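PDB 5AOQ: tyrosine-protein kinase receptor torso, which binds prothoracicotropic hormone (PTTH) through the second of its extracellular fibronectin type III domains and, as a probable receptor tyrosine kinase, stimulates MAPK signalling involved in the onset of metamorphosis. Local coordinates for residues N105-L110 against K204-A209; Q159-I164 against G175-N180; F189-I194 against P211-E216; D222-H227 against Y239-C244. One frame throughout, in Å; residues are numbered along the deposited sequence.

Contact 1. Residues N105-L110 against K204-A209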
loop_
_atom_site.group_PDB
_atom_site.type_symbol
_atom_site.label_atom_id
_atom_site.label_comp_id
_atom_site.label_asym_id
_atom_site.label_seq_id
_atom_site.Cartn_x
_atom_site.Cartn_y
_atom_site.Cartn_z
ATOM N N ASN A 105 4.091 -13.899 24.216
ATOM C CA ASN A 105 5.197 -13.623 23.306
ATOM C C ASN A 105 6.218 -12.744 24.019
ATOM O O ASN A 105 5.861 -11.998 24.931
ATOM C CB ASN A 105 4.698 -12.951 22.028
ATOM C CG ASN A 105 5.642 -13.150 20.857
ATOM O OD1 ASN A 105 6.858 -13.241 21.033
ATOM N ND2 ASN A 105 5.085 -13.219 19.652
ATOM N N VAL A 106 7.479 -12.827 23.604
ATOM C CA VAL A 106 8.568 -12.183 24.336
ATOM C C VAL A 106 9.464 -11.297 23.470
ATOM O O VAL A 106 10.192 -10.454 23.994
ATOM C CB VAL A 106 9.459 -13.236 25.026
ATOM C CG1 VAL A 106 8.693 -13.929 26.146
ATOM C CG2 VAL A 106 9.977 -14.250 24.014
ATOM N N PHE A 107 9.410 -11.483 22.154
ATOM C CA PHE A 107 10.238 -10.701 21.240
ATOM C C PHE A 107 9.449 -9.564 20.601
ATOM O O PHE A 107 8.273 -9.721 20.273
ATOM C CB PHE A 107 10.827 -11.604 20.156
ATOM C CG PHE A 107 11.964 -12.458 20.639
ATOM C CD1 PHE A 107 13.223 -11.910 20.831
ATOM C CD2 PHE A 107 11.778 -13.803 20.908
ATOM C CE1 PHE A 107 14.272 -12.687 21.278
ATOM C CE2 PHE A 107 12.824 -14.586 21.355
ATOM C CZ PHE A 107 14.073 -14.027 21.541
ATOM N N GLY A 108 10.105 -8.418 20.429
ATOM C CA GLY A 108 9.465 -7.265 19.818
ATOM C C GLY A 108 10.421 -6.393 19.026
ATOM O O GLY A 108 11.640 -6.503 19.172
ATOM N N GLU A 109 9.859 -5.522 18.191
ATOM C CA GLU A 109 10.652 -4.636 17.343
ATOM C C GLU A 109 10.148 -3.191 17.358
ATOM O O GLU A 109 8.942 -2.939 17.407
ATOM C CB GLU A 109 10.665 -5.156 15.903
ATOM C CG GLU A 109 11.538 -4.337 14.959
ATOM C CD GLU A 109 11.501 -4.847 13.535
ATOM O OE1 GLU A 109 10.549 -5.577 13.185
ATOM O OE2 GLU A 109 12.424 -4.517 12.759
ATOM N N LEU A 110 11.093 -2.256 17.305
ATOM C CA LEU A 110 10.814 -0.825 17.255
ATOM C C LEU A 110 11.574 -0.175 16.104
ATOM O O LEU A 110 12.782 -0.361 15.968
ATOM C CB LEU A 110 11.206 -0.162 18.574
ATOM C CG LEU A 110 10.234 -0.344 19.737
ATOM C CD1 LEU A 110 10.940 -0.127 21.064
ATOM C CD2 LEU A 110 9.063 0.615 19.588
ATOM N N LYS A 204 11.523 -12.773 8.717
ATOM C CA LYS A 204 12.363 -12.043 9.659
ATOM C C LYS A 204 12.695 -12.928 10.861
ATOM O O LYS A 204 11.812 -13.270 11.648
ATOM C CB LYS A 204 11.658 -10.759 10.103
ATOM C CG LYS A 204 12.483 -9.854 11.004
ATOM C CD LYS A 204 11.657 -8.678 11.520
ATOM C CE LYS A 204 11.194 -7.773 10.384
ATOM N NZ LYS A 204 10.492 -6.557 10.877
ATOM N N ILE A 205 13.968 -13.293 10.996
ATOM C CA ILE A 205 14.399 -14.212 12.046
ATOM C C ILE A 205 14.895 -13.477 13.288
ATOM O O ILE A 205 15.892 -12.748 13.248
ATOM C CB ILE A 205 15.504 -15.176 11.535
ATOM C CG1 ILE A 205 14.872 -16.251 10.644
ATOM C CG2 ILE A 205 16.244 -15.842 12.700
ATOM C CD1 ILE A 205 15.847 -17.278 10.075
ATOM N N TRP A 206 14.172 -13.686 14.386
ATOM C CA TRP A 206 14.549 -13.180 15.699
ATOM C C TRP A 206 15.813 -13.901 16.163
ATOM O O TRP A 206 16.190 -14.913 15.578
ATOM C CB TRP A 206 13.404 -13.393 16.695
ATOM C CG TRP A 206 12.100 -12.822 16.245
ATOM C CD1 TRP A 206 11.057 -13.500 15.686
ATOM C CD2 TRP A 206 11.698 -11.450 16.314
ATOM N NE1 TRP A 206 10.029 -12.634 15.403
ATOM C CE2 TRP A 206 10.397 -11.370 15.778
ATOM C CE3 TRP A 206 12.312 -10.282 16.775
ATOM C CZ2 TRP A 206 9.700 -10.168 15.693
ATOM C CZ3 TRP A 206 11.618 -9.090 16.689
ATOM C CH2 TRP A 206 10.326 -9.042 16.152
ATOM N N PRO A 207 16.477 -13.392 17.216
ATOM C CA PRO A 207 17.773 -14.005 17.526
ATOM C C PRO A 207 17.645 -15.424 18.076
ATOM O O PRO A 207 17.019 -15.630 19.116
ATOM C CB PRO A 207 18.366 -13.060 18.574
ATOM C CG PRO A 207 17.198 -12.418 19.218
ATOM C CD PRO A 207 16.085 -12.381 18.214
ATOM N N THR A 208 18.232 -16.384 17.367
ATOM C CA THR A 208 18.226 -17.782 17.784
ATOM C C THR A 208 19.649 -18.307 17.912
ATOM O O THR A 208 20.601 -17.662 17.468
ATOM C CB THR A 208 17.455 -18.670 16.787
ATOM O OG1 THR A 208 18.116 -18.653 15.516
ATOM C CG2 THR A 208 16.026 -18.178 16.619
ATOM N N ALA A 209 19.790 -19.481 18.519
ATOM C CA ALA A 209 21.091 -20.121 18.652
ATOM C C ALA A 209 21.636 -20.476 17.276
ATOM O O ALA A 209 22.824 -20.305 17.002
ATOM C CB ALA A 209 20.989 -21.361 19.524
#
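The touching parts, Phe107 to Glu109 and Lys204 to Pro207, run 125° apart end to end, and the closest CA atoms, of Phe107 and Trp206, are 7.4 Å apart, so side chains do most of the bridging. Trp206 reaches across with CG anti to its own carbonyl carbon (chi1 -54°), bringing the six-membered part of the indole under Phe107 CB. That methylene sits over the indole face, 4.2 Å from the ring centroid, as a CH-pi contact. The Phe107 ring lies nearly parallel to the indole at 24° but is slid so far aside that the two barely overlap; its CE1 instead meets Pro207 CD tip to tip at 3.6 Å. Glu109 CB abuts the indole edge at CH2. Beyond CB, Glu109 extends to a salt bridge, in which Lys204 NZ approaches OE1 on its syn side at 2.5 Å, the lysine chain bending at chi3 to get there. Lys204 is implicated in PTTH binding, and Glu28 of the hormone chain forms a long, weak ion pair with it. The contact joins the first and second FN3 domains: strand 107-111 pairs with strand 71-75, while strand 198-205 is an outermost strand beside strand 189-195.

Contact 2. Residues Q159-I164 against G175-N180. With NAG (2-acetamido-2-deoxy-beta-D-glucopyranose), chain E.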
loop_
_atom_site.group_PDB
_atom_site.type_symbol
_atom_site.label_atom_id
_atom_site.label_comp_id
_atom_site.label_asym_id
_atom_site.label_seq_id
_atom_site.Cartn_x
_atom_site.Cartn_y
_atom_site.Cartn_z
ATOM N N GLN A 159 25.898 -20.489 3.182
ATOM C CA GLN A 159 24.624 -21.169 3.379
ATOM C C GLN A 159 24.617 -22.597 2.850
ATOM O O GLN A 159 25.041 -22.855 1.723
ATOM C CB GLN A 159 23.511 -20.376 2.693
ATOM C CG GLN A 159 23.661 -18.868 2.817
ATOM C CD GLN A 159 22.616 -18.110 2.030
ATOM O OE1 GLN A 159 21.730 -18.705 1.416
ATOM N NE2 GLN A 159 22.720 -16.786 2.032
ATOM N N GLU A 160 24.134 -23.518 3.678
ATOM C CA GLU A 160 23.862 -24.880 3.238
ATOM C C GLU A 160 22.352 -25.057 3.184
ATOM O O GLU A 160 21.610 -24.344 3.862
ATOM C CB GLU A 160 24.507 -25.908 4.171
ATOM C CG GLU A 160 23.843 -26.043 5.532
ATOM C CD GLU A 160 24.535 -27.065 6.417
ATOM O OE1 GLU A 160 25.735 -27.334 6.193
ATOM O OE2 GLU A 160 23.878 -27.603 7.333
ATOM N N PHE A 161 21.903 -26.008 2.377
ATOM C CA PHE A 161 20.479 -26.205 2.146
ATOM C C PHE A 161 20.153 -27.662 1.858
ATOM O O PHE A 161 20.974 -28.396 1.308
ATOM C CB PHE A 161 20.025 -25.321 0.988
ATOM C CG PHE A 161 21.014 -25.257 -0.138
ATOM C CD1 PHE A 161 20.997 -26.199 -1.147
ATOM C CD2 PHE A 161 21.974 -24.259 -0.176
ATOM C CE1 PHE A 161 21.912 -26.147 -2.181
ATOM C CE2 PHE A 161 22.892 -24.204 -1.204
ATOM C CZ PHE A 161 22.861 -25.146 -2.208
ATOM N N LYS A 162 18.944 -28.070 2.231
ATOM C CA LYS A 162 18.470 -29.424 1.978
ATOM C C LYS A 162 17.051 -29.380 1.435
ATOM O O LYS A 162 16.287 -28.467 1.752
ATOM C CB LYS A 162 18.523 -30.270 3.251
ATOM C CG LYS A 162 19.929 -30.558 3.748
ATOM C CD LYS A 162 19.902 -31.380 5.027
ATOM C CE LYS A 162 21.302 -31.779 5.463
ATOM N NZ LYS A 162 21.298 -32.509 6.762
ATOM N N TYR A 163 16.706 -30.369 0.616
ATOM C CA TYR A 163 15.386 -30.435 0.004
ATOM C C TYR A 163 14.724 -31.772 0.273
ATOM O O TYR A 163 15.395 -32.788 0.458
ATOM C CB TYR A 163 15.491 -30.200 -1.501
ATOM C CG TYR A 163 16.275 -28.961 -1.845
ATOM C CD1 TYR A 163 15.656 -27.722 -1.913
ATOM C CD2 TYR A 163 17.638 -29.027 -2.088
ATOM C CE1 TYR A 163 16.371 -26.586 -2.221
ATOM C CE2 TYR A 163 18.361 -27.898 -2.397
ATOM C CZ TYR A 163 17.724 -26.679 -2.462
ATOM O OH TYR A 163 18.442 -25.549 -2.767
ATOM N N ILE A 164 13.396 -31.758 0.292
ATOM C CA ILE A 164 12.617 -32.973 0.451
ATOM C C ILE A 164 11.416 -32.916 -0.481
ATOM O O ILE A 164 10.624 -31.968 -0.446
ATOM C CB ILE A 164 12.154 -33.164 1.912
ATOM C CG1 ILE A 164 13.373 -33.271 2.834
ATOM C CG2 ILE A 164 11.271 -34.405 2.037
ATOM C CD1 ILE A 164 13.046 -33.382 4.308
ATOM N N GLY A 175 12.063 -27.001 0.838
ATOM C CA GLY A 175 13.487 -26.742 0.979
ATOM C C GLY A 175 13.837 -25.985 2.247
ATOM O O GLY A 175 13.305 -24.905 2.504
ATOM N N LYS A 176 14.747 -26.558 3.033
ATOM C CA LYS A 176 15.195 -25.950 4.283
ATOM C C LYS A 176 16.612 -25.400 4.142
ATOM O O LYS A 176 17.486 -26.052 3.567
ATOM C CB LYS A 176 15.131 -26.965 5.424
ATOM C CG LYS A 176 15.456 -26.379 6.792
ATOM C CD LYS A 176 15.275 -27.397 7.911
ATOM C CE LYS A 176 13.810 -27.752 8.127
ATOM N NZ LYS A 176 13.621 -28.663 9.288
ATOM N N PHE A 177 16.826 -24.201 4.677
ATOM C CA PHE A 177 18.079 -23.469 4.508
ATOM C C PHE A 177 18.701 -23.114 5.854
ATOM O O PHE A 177 17.993 -22.764 6.802
ATOM C CB PHE A 177 17.844 -22.193 3.696
ATOM C CG PHE A 177 17.337 -22.442 2.304
ATOM C CD1 PHE A 177 16.041 -22.884 2.093
ATOM C CD2 PHE A 177 18.150 -22.222 1.206
ATOM C CE1 PHE A 177 15.571 -23.113 0.817
ATOM C CE2 PHE A 177 17.684 -22.448 -0.075
ATOM C CZ PHE A 177 16.392 -22.894 -0.268
ATOM N N VAL A 178 20.027 -23.203 5.924
ATOM C CA VAL A 178 20.770 -22.897 7.144
ATOM C C VAL A 178 22.111 -22.260 6.776
ATOM O O VAL A 178 22.636 -22.496 5.689
ATOM C CB VAL A 178 21.005 -24.167 7.998
ATOM C CG1 VAL A 178 21.824 -23.852 9.246
ATOM C CG2 VAL A 178 19.678 -24.807 8.389
ATOM N N TRP A 179 22.660 -21.451 7.679
ATOM C CA TRP A 179 23.966 -20.837 7.459
ATOM C C TRP A 179 24.715 -20.622 8.771
ATOM O O TRP A 179 24.109 -20.580 9.841
ATOM C CB TRP A 179 23.804 -19.512 6.714
ATOM C CG TRP A 179 22.941 -18.511 7.425
ATOM C CD1 TRP A 179 23.361 -17.446 8.168
ATOM C CD2 TRP A 179 21.508 -18.482 7.456
ATOM N NE1 TRP A 179 22.278 -16.755 8.658
ATOM C CE2 TRP A 179 21.130 -17.371 8.236
ATOM C CE3 TRP A 179 20.508 -19.286 6.901
ATOM C CZ2 TRP A 179 19.796 -17.045 8.473
ATOM C CZ3 TRP A 179 19.185 -18.961 7.140
ATOM C CH2 TRP A 179 18.842 -17.852 7.919
ATOM N N ASN A 180 26.037 -20.487 8.681
ATOM C CA ASN A 180 26.871 -20.340 9.870
ATOM C C ASN A 180 26.789 -18.950 10.484
ATOM O O ASN A 180 26.508 -17.967 9.799
ATOM C CB ASN A 180 28.333 -20.682 9.549
ATOM C CG ASN A 180 28.964 -19.736 8.534
ATOM O OD1 ASN A 180 28.275 -19.148 7.699
ATOM N ND2 ASN A 180 30.294 -19.597 8.605
HETATM C C1 NAG E . 31.078 -18.782 7.705
HETATM C C2 NAG E . 31.504 -17.398 8.196
HETATM C C3 NAG E . 32.314 -16.677 7.116
HETATM C C4 NAG E . 33.443 -17.556 6.583
HETATM C C5 NAG E . 32.933 -18.951 6.226
HETATM C C6 NAG E . 34.041 -19.920 5.876
HETATM C C7 NAG E . 30.030 -16.283 9.826
HETATM C C8 NAG E . 28.798 -15.444 10.004
HETATM N N2 NAG E . 30.339 -16.598 8.565
HETATM O O3 NAG E . 32.850 -15.474 7.652
HETATM O O4 NAG E . 33.961 -16.979 5.389
HETATM O O5 NAG E . 32.227 -19.518 7.337
HETATM O O6 NAG E . 35.328 -19.334 6.015
HETATM O O7 NAG E . 30.699 -16.663 10.779
#
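One face of this antiparallel pair packs densely, whereas the other, carrying Glu160, Lys162, Lys176 and Val178, is largely turned to solvent. On the packed face Phe161 has its CG in the crowded position between backbone N and carbonyl carbon (chi1 40°), which swings its ring away and leaves CB to meet Phe177 CD2 at 3.6 Å. Phe177 leans back toward the partner strand, and Tyr163 crosses it obliquely, CE1 lying 4.2 Å from Phe177 CZ. Opposite Tyr163 stands Gly175, whose CA approaches Tyr163 CD1 at 3.7 Å; lacking a side chain, it leaves room for the phenol ring. At the far end Gln159 CG runs alongside Trp179 CB. The exposed face is looser, its two lysine chains leading outward and Glu160 CG resting 4.2 Å from Val178 CB. Between the faces, four backbone hydrogen bonds join Glu160 with Val178 and Lys162 with Lys176, the straightest being Lys162 N to Lys176 O at 2.8 Å with an angle of 170° at the hydrogen. Just past the strand, Asn180 ND2 is covalently bonded to NAG C1, while its OD1 accepts from Thr158 N. This is a beta hairpin, strands 159-167 and 171-179, with one face turned into the sandwich of the second FN3 domain.

Contact 3. Residues F189-I194 against P211-E216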
loop_
_atom_site.group_PDB
_atom_site.type_symbol
_atom_site.label_atom_id
_atom_site.label_comp_id
_atom_site.label_asym_id
_atom_site.label_seq_id
_atom_site.Cartn_x
_atom_site.Cartn_y
_atom_site.Cartn_z
ATOM N N PHE A 189 18.209 -11.775 11.873
ATOM C CA PHE A 189 18.349 -11.862 10.415
ATOM C C PHE A 189 17.072 -11.515 9.646
ATOM O O PHE A 189 15.964 -11.606 10.177
ATOM C CB PHE A 189 18.806 -13.270 10.018
ATOM C CG PHE A 189 20.110 -13.683 10.641
ATOM C CD1 PHE A 189 21.310 -13.166 10.182
ATOM C CD2 PHE A 189 20.133 -14.582 11.693
ATOM C CE1 PHE A 189 22.509 -13.544 10.758
ATOM C CE2 PHE A 189 21.327 -14.964 12.272
ATOM C CZ PHE A 189 22.517 -14.444 11.805
ATOM N N ASP A 190 17.257 -11.121 8.386
ATOM C CA ASP A 190 16.157 -10.874 7.453
ATOM C C ASP A 190 16.368 -11.661 6.162
ATOM O O ASP A 190 17.399 -11.518 5.504
ATOM C CB ASP A 190 16.031 -9.383 7.140
ATOM C CG ASP A 190 15.512 -8.585 8.313
ATOM O OD1 ASP A 190 16.305 -8.286 9.230
ATOM O OD2 ASP A 190 14.306 -8.258 8.325
ATOM N N ILE A 191 15.384 -12.479 5.800
ATOM C CA ILE A 191 15.527 -13.415 4.690
ATOM C C ILE A 191 14.570 -13.109 3.548
ATOM O O ILE A 191 13.389 -12.831 3.770
ATOM C CB ILE A 191 15.274 -14.869 5.146
ATOM C CG1 ILE A 191 16.161 -15.220 6.340
ATOM C CG2 ILE A 191 15.491 -15.846 3.992
ATOM C CD1 ILE A 191 15.551 -14.855 7.678
ATOM N N ALA A 192 15.097 -13.166 2.327
ATOM C CA ALA A 192 14.281 -13.047 1.122
ATOM C C ALA A 192 14.636 -14.168 0.149
ATOM O O ALA A 192 15.809 -14.430 -0.087
ATOM C CB ALA A 192 14.486 -11.691 0.472
ATOM N N ASN A 193 13.624 -14.830 -0.410
ATOM C CA ASN A 193 13.852 -15.932 -1.342
ATOM C C ASN A 193 12.921 -15.879 -2.547
ATOM O O ASN A 193 11.724 -15.607 -2.409
ATOM C CB ASN A 193 13.692 -17.276 -0.631
ATOM C CG ASN A 193 13.962 -18.456 -1.546
ATOM O OD1 ASN A 193 14.942 -18.465 -2.292
ATOM N ND2 ASN A 193 13.092 -19.457 -1.495
ATOM N N ILE A 194 13.482 -16.146 -3.723
ATOM C CA ILE A 194 12.716 -16.133 -4.964
ATOM C C ILE A 194 13.213 -17.216 -5.926
ATOM O O ILE A 194 14.393 -17.572 -5.917
ATOM C CB ILE A 194 12.795 -14.743 -5.646
ATOM C CG1 ILE A 194 11.921 -14.683 -6.904
ATOM C CG2 ILE A 194 14.239 -14.393 -5.985
ATOM C CD1 ILE A 194 10.440 -14.879 -6.645
ATOM N N PRO A 211 20.135 -20.055 13.193
ATOM C CA PRO A 211 19.024 -19.661 12.322
ATOM C C PRO A 211 18.693 -20.710 11.269
ATOM O O PRO A 211 19.574 -21.451 10.832
ATOM C CB PRO A 211 19.537 -18.378 11.666
ATOM C CG PRO A 211 21.010 -18.550 11.633
ATOM C CD PRO A 211 21.360 -19.294 12.891
ATOM N N SER A 212 17.428 -20.762 10.870
ATOM C CA SER A 212 16.974 -21.700 9.853
ATOM C C SER A 212 15.803 -21.101 9.095
ATOM O O SER A 212 14.975 -20.401 9.678
ATOM C CB SER A 212 16.569 -23.032 10.487
ATOM O OG SER A 212 15.498 -22.854 11.396
ATOM N N PHE A 213 15.736 -21.379 7.797
ATOM C CA PHE A 213 14.680 -20.831 6.957
ATOM C C PHE A 213 14.044 -21.906 6.090
ATOM O O PHE A 213 14.724 -22.567 5.310
ATOM C CB PHE A 213 15.233 -19.709 6.079
ATOM C CG PHE A 213 14.201 -19.066 5.200
ATOM C CD1 PHE A 213 13.206 -18.273 5.745
ATOM C CD2 PHE A 213 14.229 -19.245 3.829
ATOM C CE1 PHE A 213 12.255 -17.677 4.940
ATOM C CE2 PHE A 213 13.282 -18.648 3.018
ATOM C CZ PHE A 213 12.293 -17.866 3.575
ATOM N N ASP A 214 12.730 -22.064 6.225
ATOM C CA ASP A 214 11.993 -23.057 5.456
ATOM C C ASP A 214 11.437 -22.437 4.180
ATOM O O ASP A 214 11.106 -21.251 4.149
ATOM C CB ASP A 214 10.855 -23.647 6.290
ATOM C CG ASP A 214 11.332 -24.211 7.612
ATOM O OD1 ASP A 214 12.501 -24.642 7.687
ATOM O OD2 ASP A 214 10.537 -24.228 8.575
ATOM N N VAL A 215 11.344 -23.249 3.131
ATOM C CA VAL A 215 10.741 -22.827 1.873
ATOM C C VAL A 215 9.830 -23.928 1.346
ATOM O O VAL A 215 10.123 -25.114 1.503
ATOM C CB VAL A 215 11.809 -22.487 0.813
ATOM C CG1 VAL A 215 11.153 -22.013 -0.479
ATOM C CG2 VAL A 215 12.755 -21.426 1.342
ATOM N N GLU A 216 8.726 -23.525 0.726
ATOM C CA GLU A 216 7.753 -24.472 0.198
ATOM C C GLU A 216 7.347 -24.126 -1.229
ATOM O O GLU A 216 7.706 -23.071 -1.753
ATOM C CB GLU A 216 6.515 -24.511 1.096
ATOM C CG GLU A 216 6.823 -24.810 2.557
ATOM C CD GLU A 216 5.583 -24.808 3.428
ATOM O OE1 GLU A 216 4.466 -24.692 2.880
ATOM O OE2 GLU A 216 5.726 -24.923 4.663
#
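Strands 189-194 and 212-216 face each other across the beta sandwich of the second FN3 domain, one from each sheet. Their axes come no closer than 9.4 Å and run 24° apart in the same general direction, a spacing that side chains must fill, without any hydrogen bond across. Phe189, Ile191 and Asn193 point inward from one sheet to meet Phe213 and Val215 of the other and Pro211 just ahead of it. At one end Phe189 crosses Pro211 obliquely, its CE2 lying 3.7 Å from Pro211 CG, and the same ring meets Trp179 edge-to-face. At the other end Asn193 CB approaches Phe213 CE2 at 3.9 Å, and the tip of Asn193 lies against the methyls of Val215. On the outer face of its strand Asp190, implicated in PTTH binding, forms a salt bridge with Arg73, and Ala192 and Ile194 pack on Ile23 of the hormone chain. In the middle, Phe213 holds CG anti to its backbone N (chi1 -179°) and slides past Ile191 in the opposite direction; Ile191 CG2, likewise anti to its own N, stands 3.5 Å from the centroid of the Phe213 ring, only 5° off the normal.

Contact 4. Residues D222-H227 against Y239-C244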
loop_
_atom_site.group_PDB
_atom_site.type_symbol
_atom_site.label_atom_id
_atom_site.label_comp_id
_atom_site.label_asym_id
_atom_site.label_seq_id
_atom_site.Cartn_x
_atom_site.Cartn_y
_atom_site.Cartn_z
ATOM N N ASP A 222 14.707 -25.830 -10.920
ATOM C CA ASP A 222 14.409 -24.401 -10.896
ATOM C C ASP A 222 15.613 -23.603 -10.413
ATOM O O ASP A 222 16.250 -23.964 -9.425
ATOM C CB ASP A 222 13.200 -24.124 -9.999
ATOM C CG ASP A 222 12.587 -22.760 -10.249
ATOM O OD1 ASP A 222 13.318 -21.851 -10.690
ATOM O OD2 ASP A 222 11.373 -22.598 -10.005
ATOM N N GLU A 223 15.917 -22.519 -11.119
ATOM C CA GLU A 223 17.037 -21.654 -10.765
ATOM C C GLU A 223 16.588 -20.588 -9.764
ATOM O O GLU A 223 15.964 -19.595 -10.140
ATOM C CB GLU A 223 17.621 -21.000 -12.020
ATOM C CG GLU A 223 18.952 -20.298 -11.796
ATOM C CD GLU A 223 20.060 -21.259 -11.401
ATOM O OE1 GLU A 223 19.971 -22.452 -11.759
ATOM O OE2 GLU A 223 21.019 -20.819 -10.731
ATOM N N CYS A 224 16.913 -20.803 -8.492
ATOM C CA CYS A 224 16.474 -19.921 -7.411
ATOM C C CYS A 224 17.574 -18.991 -6.905
ATOM O O CYS A 224 18.751 -19.145 -7.241
ATOM C CB CYS A 224 15.958 -20.747 -6.231
ATOM S SG CYS A 224 14.548 -21.814 -6.583
ATOM N N GLU A 225 17.168 -18.034 -6.077
ATOM C CA GLU A 225 18.096 -17.128 -5.413
ATOM C C GLU A 225 17.538 -16.696 -4.058
ATOM O O GLU A 225 16.332 -16.450 -3.917
ATOM C CB GLU A 225 18.378 -15.905 -6.288
ATOM C CG GLU A 225 19.444 -14.978 -5.725
ATOM C CD GLU A 225 19.738 -13.803 -6.637
ATOM O OE1 GLU A 225 18.996 -13.613 -7.624
ATOM O OE2 GLU A 225 20.712 -13.068 -6.368
ATOM N N ILE A 226 18.424 -16.618 -3.068
ATOM C CA ILE A 226 18.047 -16.229 -1.713
ATOM C C ILE A 226 19.011 -15.174 -1.168
ATOM O O ILE A 226 20.230 -15.307 -1.286
ATOM C CB ILE A 226 18.006 -17.462 -0.765
ATOM C CG1 ILE A 226 17.420 -17.074 0.595
ATOM C CG2 ILE A 226 19.393 -18.086 -0.603
ATOM C CD1 ILE A 226 17.227 -18.242 1.543
ATOM N N HIS A 227 18.449 -14.108 -0.607
ATOM C CA HIS A 227 19.230 -13.062 0.040
ATOM C C HIS A 227 19.091 -13.168 1.554
ATOM O O HIS A 227 17.974 -13.234 2.082
ATOM C CB HIS A 227 18.775 -11.678 -0.422
ATOM C CG HIS A 227 18.589 -11.563 -1.903
ATOM N ND1 HIS A 227 19.634 -11.336 -2.772
ATOM C CD2 HIS A 227 17.474 -11.636 -2.667
ATOM C CE1 HIS A 227 19.171 -11.279 -4.007
ATOM N NE2 HIS A 227 17.863 -11.458 -3.972
ATOM N N TYR A 239 21.039 -20.427 -6.111
ATOM C CA TYR A 239 21.020 -21.876 -5.953
ATOM C C TYR A 239 19.947 -22.496 -6.839
ATOM O O TYR A 239 18.908 -21.889 -7.080
ATOM C CB TYR A 239 20.784 -22.248 -4.487
ATOM C CG TYR A 239 19.394 -21.920 -3.989
ATOM C CD1 TYR A 239 19.097 -20.661 -3.485
ATOM C CD2 TYR A 239 18.380 -22.867 -4.021
ATOM C CE1 TYR A 239 17.832 -20.355 -3.030
ATOM C CE2 TYR A 239 17.112 -22.570 -3.566
ATOM C CZ TYR A 239 16.843 -21.312 -3.074
ATOM O OH TYR A 239 15.580 -21.010 -2.619
ATOM N N LYS A 240 20.206 -23.713 -7.308
ATOM C CA LYS A 240 19.286 -24.413 -8.198
ATOM C C LYS A 240 18.690 -25.626 -7.492
ATOM O O LYS A 240 19.404 -26.382 -6.835
ATOM C CB LYS A 240 20.009 -24.836 -9.479
ATOM C CG LYS A 240 19.101 -25.392 -10.566
ATOM C CD LYS A 240 19.903 -25.791 -11.796
ATOM C CE LYS A 240 19.007 -26.296 -12.917
ATOM N NZ LYS A 240 18.074 -25.245 -13.406
ATOM N N THR A 241 17.381 -25.811 -7.632
ATOM C CA THR A 241 16.710 -26.959 -7.031
ATOM C C THR A 241 17.096 -28.238 -7.768
ATOM O O THR A 241 17.208 -28.240 -8.994
ATOM C CB THR A 241 15.179 -26.799 -7.049
ATOM O OG1 THR A 241 14.726 -26.617 -8.395
ATOM C CG2 THR A 241 14.753 -25.605 -6.205
ATOM N N PRO A 242 17.302 -29.336 -7.021
ATOM C CA PRO A 242 17.837 -30.564 -7.621
ATOM C C PRO A 242 16.904 -31.195 -8.649
ATOM O O PRO A 242 15.719 -30.866 -8.705
ATOM C CB PRO A 242 18.015 -31.491 -6.414
ATOM C CG PRO A 242 17.019 -31.011 -5.423
ATOM C CD PRO A 242 16.961 -29.524 -5.601
ATOM N N SER A 243 17.453 -32.098 -9.455
ATOM C CA SER A 243 16.671 -32.842 -10.434
ATOM C C SER A 243 15.996 -34.034 -9.765
ATOM O O SER A 243 16.167 -34.261 -8.568
ATOM C CB SER A 243 17.561 -33.312 -11.584
ATOM O OG SER A 243 18.260 -32.226 -12.167
ATOM N N CYS A 244 15.231 -34.793 -10.543
ATOM C CA CYS A 244 14.490 -35.926 -10.005
ATOM C C CYS A 244 15.423 -37.088 -9.672
ATOM O O CYS A 244 15.219 -37.790 -8.682
ATOM C CB CYS A 244 13.420 -36.379 -10.999
ATOM S SG CYS A 244 12.301 -37.666 -10.388
#
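Tyr239 and Cys224 form the innermost layer of this hairpin contact, facing each other as an antiparallel hydrogen-bonded pair. With CG in the crowded position between N and carbonyl carbon (chi1 69°), the tyrosine ring folds back beneath the partner strand, so that Cys224 CB lies over one face, 3.6 Å from the ring centroid and toward the rim. Cys224 SG meets the ring obliquely, while Ile226 CG2 reaches Tyr239 CE1 at 3.7 Å. Two backbone bonds hold the pair in register: Tyr239 N points almost straight at Cys224 O over 2.9 Å, and Cys224 N donates to Tyr239 O. Further out, Asp222 and Thr241 are joined twice. Asp222 N gives its hydrogen to Thr241 OG1 at 2.6 Å, and Thr241 N returns one to Asp222 O at 2.8 Å; OG1 also bonds with Val219 O. On the exposed face, Glu223 OE1 rests along the aliphatic part of Lys240, the salt bridge to NZ being long. The outer supports are the Cys224-Cys195 disulfide, which crosslinks two strands, and Asn193, whose side-chain amide probably hydrogen-bonds Tyr239 OH. Tyr239 therefore offers an apolar ring face to the cysteine methylene while its hydroxyl probably finds its partner on strand 189-195, across the intervening strand 223-230.

Overall arrangement
The four contacts illustrate how chemistry follows place in the first two FN3 domains of the receptor's extracellular part. Contact 1 is the surface case, joining the FN3 domains through aromatic packing and a charged pair at the hormone-binding side. Contacts 2 and 4 are hairpins on different sheets of the second domain, held by backbone hydrogen bonds; contact 2 is only partly buried, contact 4 buried. Contact 3, wholly buried, spans the two sheets with side chains alone. Shared elements knit them together: strand 212-218 pairs with 171-179 of contact 2, strand 189-195 with both 198-205 of contact 1 and 223-230 of contact 4, and Tyr163 and Phe177 pack on Tyr239 across the sandwich.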